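Exodeoxyribonuclease 10 (Escherichia coli, PDB 4FZX) degrades single-stranded and double-stranded DNA from the 3' end toward the 5' end, using magnesium ions, and belongs to the DEDDh exonucleases. Local coordinates at residues C[31-36]-C[69-74]; C[36-41]-C[61-66]. All blocks are in the same frame, centred on the assembly; numbering follows the deposited sequence.

Interaction 1: C[31-36]-C[69-74]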
loop_
_atom_site.group_PDB
_atom_site.type_symbol
_atom_site.label_atom_id
_atom_site.label_comp_id
_atom_site.label_asym_id
_atom_site.label_seq_id
_atom_site.Cartn_x
_atom_site.Cartn_y
_atom_site.Cartn_z
ATOM N N ASN C 31 41.093 1.544 -13.110
ATOM C CA ASN C 31 41.301 2.984 -13.311
ATOM C C ASN C 31 41.195 3.788 -12.003
ATOM O O ASN C 31 40.465 4.769 -11.932
ATOM C CB ASN C 31 40.331 3.528 -14.382
ATOM C CG ASN C 31 40.684 4.954 -14.848
ATOM O OD1 ASN C 31 41.854 5.335 -14.912
ATOM N ND2 ASN C 31 39.661 5.731 -15.200
ATOM N N PRO C 32 41.970 3.398 -10.986
ATOM C CA PRO C 32 42.034 4.149 -9.723
ATOM C C PRO C 32 42.648 5.547 -9.876
ATOM O O PRO C 32 43.624 5.730 -10.590
ATOM C CB PRO C 32 42.931 3.276 -8.838
ATOM C CG PRO C 32 43.788 2.508 -9.822
ATOM C CD PRO C 32 42.863 2.223 -10.978
HETATM N N MSE C 33 42.127 6.490 -9.111
HETATM C CA MSE C 33 42.563 7.873 -9.166
HETATM C C MSE C 33 42.322 8.477 -7.773
HETATM O O MSE C 33 41.278 8.249 -7.188
HETATM C CB MSE C 33 41.724 8.622 -10.216
HETATM C CG MSE C 33 42.165 10.041 -10.484
HETATM SE SE MSE C 33 41.184 10.885 -11.971
HETATM C CE MSE C 33 41.585 9.651 -13.396
ATOM N N SER C 34 43.296 9.206 -7.237
ATOM C CA SER C 34 43.088 9.962 -6.004
ATOM C C SER C 34 43.925 11.213 -5.974
ATOM O O SER C 34 45.033 11.258 -6.522
ATOM C CB SER C 34 43.397 9.112 -4.766
ATOM O OG SER C 34 44.734 8.635 -4.795
ATOM N N HIS C 35 43.399 12.232 -5.320
ATOM C CA HIS C 35 44.172 13.428 -5.070
ATOM C C HIS C 35 43.896 13.873 -3.652
ATOM O O HIS C 35 42.716 13.985 -3.247
ATOM C CB HIS C 35 43.751 14.561 -6.016
ATOM C CG HIS C 35 44.012 14.274 -7.455
ATOM N ND1 HIS C 35 43.171 13.496 -8.223
ATOM C CD2 HIS C 35 45.047 14.621 -8.258
ATOM C CE1 HIS C 35 43.658 13.411 -9.450
ATOM N NE2 HIS C 35 44.783 14.103 -9.502
ATOM N N LEU C 36 44.963 14.242 -2.943
ATOM C CA LEU C 36 44.821 15.125 -1.803
ATOM C C LEU C 36 44.589 16.542 -2.292
ATOM O O LEU C 36 45.185 16.972 -3.282
ATOM C CB LEU C 36 46.065 15.067 -0.917
ATOM C CG LEU C 36 46.170 13.804 -0.072
ATOM C CD1 LEU C 36 47.643 13.480 0.242
ATOM C CD2 LEU C 36 45.343 13.973 1.203
ATOM N N PRO C 69 38.525 18.404 -12.792
ATOM C CA PRO C 69 38.337 18.028 -14.204
ATOM C C PRO C 69 38.863 16.639 -14.561
ATOM O O PRO C 69 38.343 16.017 -15.475
ATOM C CB PRO C 69 39.093 19.120 -14.973
ATOM C CG PRO C 69 39.147 20.290 -13.997
ATOM C CD PRO C 69 39.322 19.634 -12.656
ATOM N N HIS C 70 39.792 16.109 -13.770
ATOM C CA HIS C 70 40.328 14.757 -14.007
ATOM C C HIS C 70 39.308 13.662 -13.775
ATOM O O HIS C 70 39.465 12.542 -14.258
ATOM C CB HIS C 70 41.544 14.505 -13.124
ATOM C CG HIS C 70 42.668 15.461 -13.365
ATOM N ND1 HIS C 70 43.267 16.175 -12.352
ATOM C CD2 HIS C 70 43.283 15.842 -14.511
ATOM C CE1 HIS C 70 44.199 16.958 -12.861
ATOM N NE2 HIS C 70 44.229 16.775 -14.170
ATOM N N TYR C 71 38.238 14.011 -13.079
ATOM C CA TYR C 71 37.166 13.081 -12.758
ATOM C C TYR C 71 35.989 13.167 -13.733
ATOM O O TYR C 71 35.088 12.304 -13.704
ATOM C CB TYR C 71 36.700 13.304 -11.306
ATOM C CG TYR C 71 37.807 12.998 -10.309
ATOM C CD1 TYR C 71 37.952 11.721 -9.772
ATOM C CD2 TYR C 71 38.788 13.947 -10.019
ATOM C CE1 TYR C 71 39.034 11.408 -8.920
ATOM C CE2 TYR C 71 39.872 13.649 -9.185
ATOM C CZ TYR C 71 39.978 12.377 -8.628
ATOM O OH TYR C 71 41.036 12.081 -7.799
ATOM N N TYR C 72 36.014 14.162 -14.627
ATOM C CA TYR C 72 35.058 14.205 -15.755
ATOM C C TYR C 72 35.193 12.980 -16.644
ATOM O O TYR C 72 36.223 12.290 -16.628
ATOM C CB TYR C 72 35.231 15.474 -16.609
ATOM C CG TYR C 72 34.994 16.775 -15.871
ATOM C CD1 TYR C 72 34.233 16.810 -14.713
ATOM C CD2 TYR C 72 35.508 17.969 -16.353
ATOM C CE1 TYR C 72 34.058 17.987 -14.002
ATOM C CE2 TYR C 72 35.314 19.167 -15.659
ATOM C CZ TYR C 72 34.593 19.161 -14.482
ATOM O OH TYR C 72 34.373 20.337 -13.798
ATOM N N GLY C 73 34.135 12.677 -17.385
ATOM C CA GLY C 73 34.219 11.673 -18.461
ATOM C C GLY C 73 33.374 10.430 -18.239
ATOM O O GLY C 73 33.638 9.389 -18.849
ATOM N N SER C 74 32.389 10.517 -17.335
ATOM C CA SER C 74 31.501 9.391 -17.047
ATOM C C SER C 74 30.037 9.815 -17.165
ATOM O O SER C 74 29.675 10.940 -16.797
ATOM C CB SER C 74 31.783 8.856 -15.635
ATOM O OG SER C 74 31.139 7.609 -15.384
#

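Interaction 2: C[36-41]-C[61-66]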
loop_
_atom_site.group_PDB
_atom_site.type_symbol
_atom_site.label_atom_id
_atom_site.label_comp_id
_atom_site.label_asym_id
_atom_site.label_seq_id
_atom_site.Cartn_x
_atom_site.Cartn_y
_atom_site.Cartn_z
ATOM N N LEU C 36 44.963 14.242 -2.943
ATOM C CA LEU C 36 44.821 15.125 -1.803
ATOM C C LEU C 36 44.589 16.542 -2.292
ATOM O O LEU C 36 45.185 16.972 -3.282
ATOM C CB LEU C 36 46.065 15.067 -0.917
ATOM C CG LEU C 36 46.170 13.804 -0.072
ATOM C CD1 LEU C 36 47.643 13.480 0.242
ATOM C CD2 LEU C 36 45.343 13.973 1.203
ATOM N N VAL C 37 43.815 17.296 -1.527
ATOM C CA VAL C 37 43.293 18.554 -1.991
ATOM C C VAL C 37 43.417 19.605 -0.891
ATOM O O VAL C 37 43.144 19.322 0.283
ATOM C CB VAL C 37 41.805 18.427 -2.367
ATOM C CG1 VAL C 37 41.203 19.810 -2.663
ATOM C CG2 VAL C 37 41.634 17.483 -3.537
ATOM N N ARG C 38 43.820 20.812 -1.278
ATOM C CA ARG C 38 43.836 21.938 -0.362
ATOM C C ARG C 38 42.428 22.502 -0.157
ATOM O O ARG C 38 41.798 22.935 -1.094
ATOM C CB ARG C 38 44.758 23.025 -0.898
ATOM C CG ARG C 38 45.059 24.139 0.086
ATOM C CD ARG C 38 45.937 25.158 -0.589
ATOM N NE ARG C 38 46.231 26.307 0.261
ATOM C CZ ARG C 38 46.908 27.376 -0.150
ATOM N NH1 ARG C 38 47.342 27.452 -1.407
ATOM N NH2 ARG C 38 47.141 28.378 0.689
ATOM N N PRO C 39 41.934 22.489 1.081
ATOM C CA PRO C 39 40.532 22.841 1.285
ATOM C C PRO C 39 40.310 24.357 1.313
ATOM O O PRO C 39 41.251 25.112 1.500
ATOM C CB PRO C 39 40.229 22.239 2.658
ATOM C CG PRO C 39 41.535 22.307 3.367
ATOM C CD PRO C 39 42.589 22.056 2.332
ATOM N N ASP C 40 39.061 24.785 1.150
ATOM C CA ASP C 40 38.733 26.202 1.133
ATOM C C ASP C 40 38.547 26.736 2.562
ATOM O O ASP C 40 38.101 27.864 2.759
ATOM C CB ASP C 40 37.464 26.452 0.298
ATOM C CG ASP C 40 36.230 25.707 0.840
ATOM O OD1 ASP C 40 36.327 25.024 1.881
ATOM O OD2 ASP C 40 35.154 25.800 0.214
ATOM N N ARG C 41 38.858 25.906 3.551
ATOM C CA ARG C 41 38.559 26.231 4.937
ATOM C C ARG C 41 39.341 25.306 5.859
ATOM O O ARG C 41 39.870 24.292 5.407
ATOM C CB ARG C 41 37.058 26.098 5.201
ATOM C CG ARG C 41 36.590 24.660 5.368
ATOM C CD ARG C 41 35.080 24.571 5.275
ATOM N NE ARG C 41 34.612 24.931 3.943
ATOM C CZ ARG C 41 33.333 25.008 3.597
ATOM N NH1 ARG C 41 32.382 24.721 4.488
ATOM N NH2 ARG C 41 33.007 25.347 2.354
ATOM N N LYS C 61 48.745 21.546 -1.719
ATOM C CA LYS C 61 48.072 20.719 -2.708
ATOM C C LYS C 61 47.247 21.589 -3.631
ATOM O O LYS C 61 47.034 22.754 -3.357
ATOM C CB LYS C 61 47.199 19.659 -2.020
ATOM C CG LYS C 61 48.000 18.575 -1.321
ATOM C CD LYS C 61 48.848 17.820 -2.332
ATOM C CE LYS C 61 49.579 16.649 -1.720
ATOM N NZ LYS C 61 50.755 17.116 -0.967
ATOM N N PRO C 62 46.789 21.025 -4.747
ATOM C CA PRO C 62 45.924 21.818 -5.625
ATOM C C PRO C 62 44.546 22.080 -4.989
ATOM O O PRO C 62 44.095 21.297 -4.143
ATOM C CB PRO C 62 45.786 20.941 -6.878
ATOM C CG PRO C 62 46.861 19.892 -6.771
ATOM C CD PRO C 62 47.194 19.733 -5.335
ATOM N N TRP C 63 43.890 23.174 -5.394
ATOM C CA TRP C 63 42.489 23.422 -5.027
ATOM C C TRP C 63 41.574 22.422 -5.717
ATOM O O TRP C 63 41.972 21.814 -6.708
ATOM C CB TRP C 63 42.063 24.837 -5.422
ATOM C CG TRP C 63 42.959 25.931 -4.894
ATOM C CD1 TRP C 63 43.803 26.724 -5.628
ATOM C CD2 TRP C 63 43.016 26.427 -3.548
ATOM N NE1 TRP C 63 44.412 27.649 -4.817
ATOM C CE2 TRP C 63 43.936 27.508 -3.541
ATOM C CE3 TRP C 63 42.385 26.067 -2.351
ATOM C CZ2 TRP C 63 44.267 28.206 -2.380
ATOM C CZ3 TRP C 63 42.702 26.773 -1.189
ATOM C CH2 TRP C 63 43.623 27.851 -1.221
ATOM N N ILE C 64 40.359 22.247 -5.198
ATOM C CA ILE C 64 39.417 21.294 -5.789
ATOM C C ILE C 64 39.141 21.593 -7.274
ATOM O O ILE C 64 39.067 20.672 -8.092
ATOM C CB ILE C 64 38.080 21.170 -4.973
ATOM C CG1 ILE C 64 37.186 20.065 -5.536
ATOM C CG2 ILE C 64 37.310 22.491 -4.919
ATOM C CD1 ILE C 64 37.843 18.705 -5.595
ATOM N N GLU C 65 39.022 22.879 -7.606
ATOM C CA GLU C 65 38.788 23.331 -8.980
ATOM C C GLU C 65 39.865 22.830 -9.939
ATOM O O GLU C 65 39.580 22.505 -11.089
ATOM C CB GLU C 65 38.730 24.863 -9.027
ATOM C CG GLU C 65 37.465 25.445 -8.428
ATOM C CD GLU C 65 37.514 25.557 -6.898
ATOM O OE1 GLU C 65 36.433 25.788 -6.292
ATOM O OE2 GLU C 65 38.619 25.414 -6.308
ATOM N N ASP C 66 41.096 22.755 -9.442
ATOM C CA ASP C 66 42.259 22.383 -10.237
ATOM C C ASP C 66 42.234 20.893 -10.555
ATOM O O ASP C 66 42.865 20.440 -11.505
ATOM C CB ASP C 66 43.547 22.700 -9.460
ATOM C CG ASP C 66 43.753 24.203 -9.227
ATOM O OD1 ASP C 66 43.283 25.015 -10.060
ATOM O OD2 ASP C 66 44.433 24.558 -8.225
HETATM O O HOH W 1 39.556 23.237 -2.472
#

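Interaction 1: C[31-36]-C[69-74]
The Tyr71 ring carries the selenium of Met33 over one face and meets the His35 ring at its hydroxyl end. The Met33 SE atom stands 3.8 Å from the centroid of the Tyr71 ring, almost on the ring normal. This is a Met-aromatic contact, made here by a selenomethionine. His35 lies rim to rim with Tyr71, the two planes turned 72° apart. Tyr71 OH meets the His35 ring at its edge, in the plane of the imidazole. His35 and His70 have nearly parallel rings, but these are slid so far apart that they barely overlap. Together His35, His70 and Tyr71 form an aromatic cluster between strand 28-36, an edge strand of the mixed sheet of this DnaQ-family exonuclease fold, and the loop leading to strand 76-79.

Met33 and His35 lie two apart on the strand, and their side chains leave toward the 69-74 loop. Ser34, between them, points away, and its side chain touches Leu137 of helix 136-154. Met33 CG is anti to the backbone N (chi1 -174°), which sets it 3.7 Å from Tyr71 CZ. Met33 SE continues over the ring and also comes within 3.3 Å of His70 O. Tyr71 is buried, and its side chain also touches Ile19 and Ser21 of strand 16-25 and Ile5 of strand 2-9. A phenylalanine in place of Tyr71 removes OH and would probably leave His35 ND1 without its mate and the imidazole freer to turn. Tyr71 O accepts hydrogen bonds from the side chains of Arg3 (strand 2-9) and Tyr77 (strand 76-79). The single hydrogen bond between the two segments joins His35 ND1 and Tyr71 OH at 2.6 Å and 162°, and either atom could be the donor.

Interaction 2: C[36-41]-C[61-66]
Leu36 begins the contact by laying its CB 3.9 Å from CE of Lys61. The Lys61 chain bends at chi2 (-62°), and its CB, CG and CD pass close to the Leu36 carbonyl oxygen. Val37 points away overall. Val37 CG1 still reaches 3.6 Å to the backbone N of Ile64 and packs against Ile64 CB.

Arg38 meets Lys61, Pro62 and Trp63. Arg38 N donates to Pro62 O at 2.9 Å. The side chain runs extended from CG to NE beside Trp63, pointing the same way. Arg38 CD sits 3.7 Å from the centroid of the six-membered ring of Trp63, a CH-pi contact over the face. Farther out the guanidinium lies nearly parallel to the ring, 14° apart, over its CH2-CZ2 rim, with Arg38 NH1 3.3 Å from Trp63 CZ2. A water bridges the backbones, donating to Arg38 O and accepting from Ile64 N. Pro39 O meets the edge of the same indole, 3.5 Å from Trp63 CZ3.

Asp40 and Arg41 pair with each other in a side-on salt bridge. The 36-41 segment leaves strand 28-36 and leads to helix 45-51, while 61-66 runs into helix 64-67. Val37 and Ile64 rest on Ile16 of strand 16-25, and Leu36 and Pro39 touch Val58 of helix 55-58.

How the interactions relate
From the N terminus, the chain first forms strands 2-9 and 16-25 and then strand 28-36 at one edge of the sheet. Interaction 1 uses the last residues of that strand, and interaction 2 starts at Leu36, which both share. The chain next passes through helices 45-51 and 55-58. It returns at 61-66, closing the shorter loop of interaction 2. Past helix 64-67 it reaches 69-74 and closes the longer loop of interaction 1. Interaction 2 therefore nests within interaction 1, and the two do not cross. Together they hold the returning chain beside strand 28-36 and its exit, just before strand 76-79 enters the sheet.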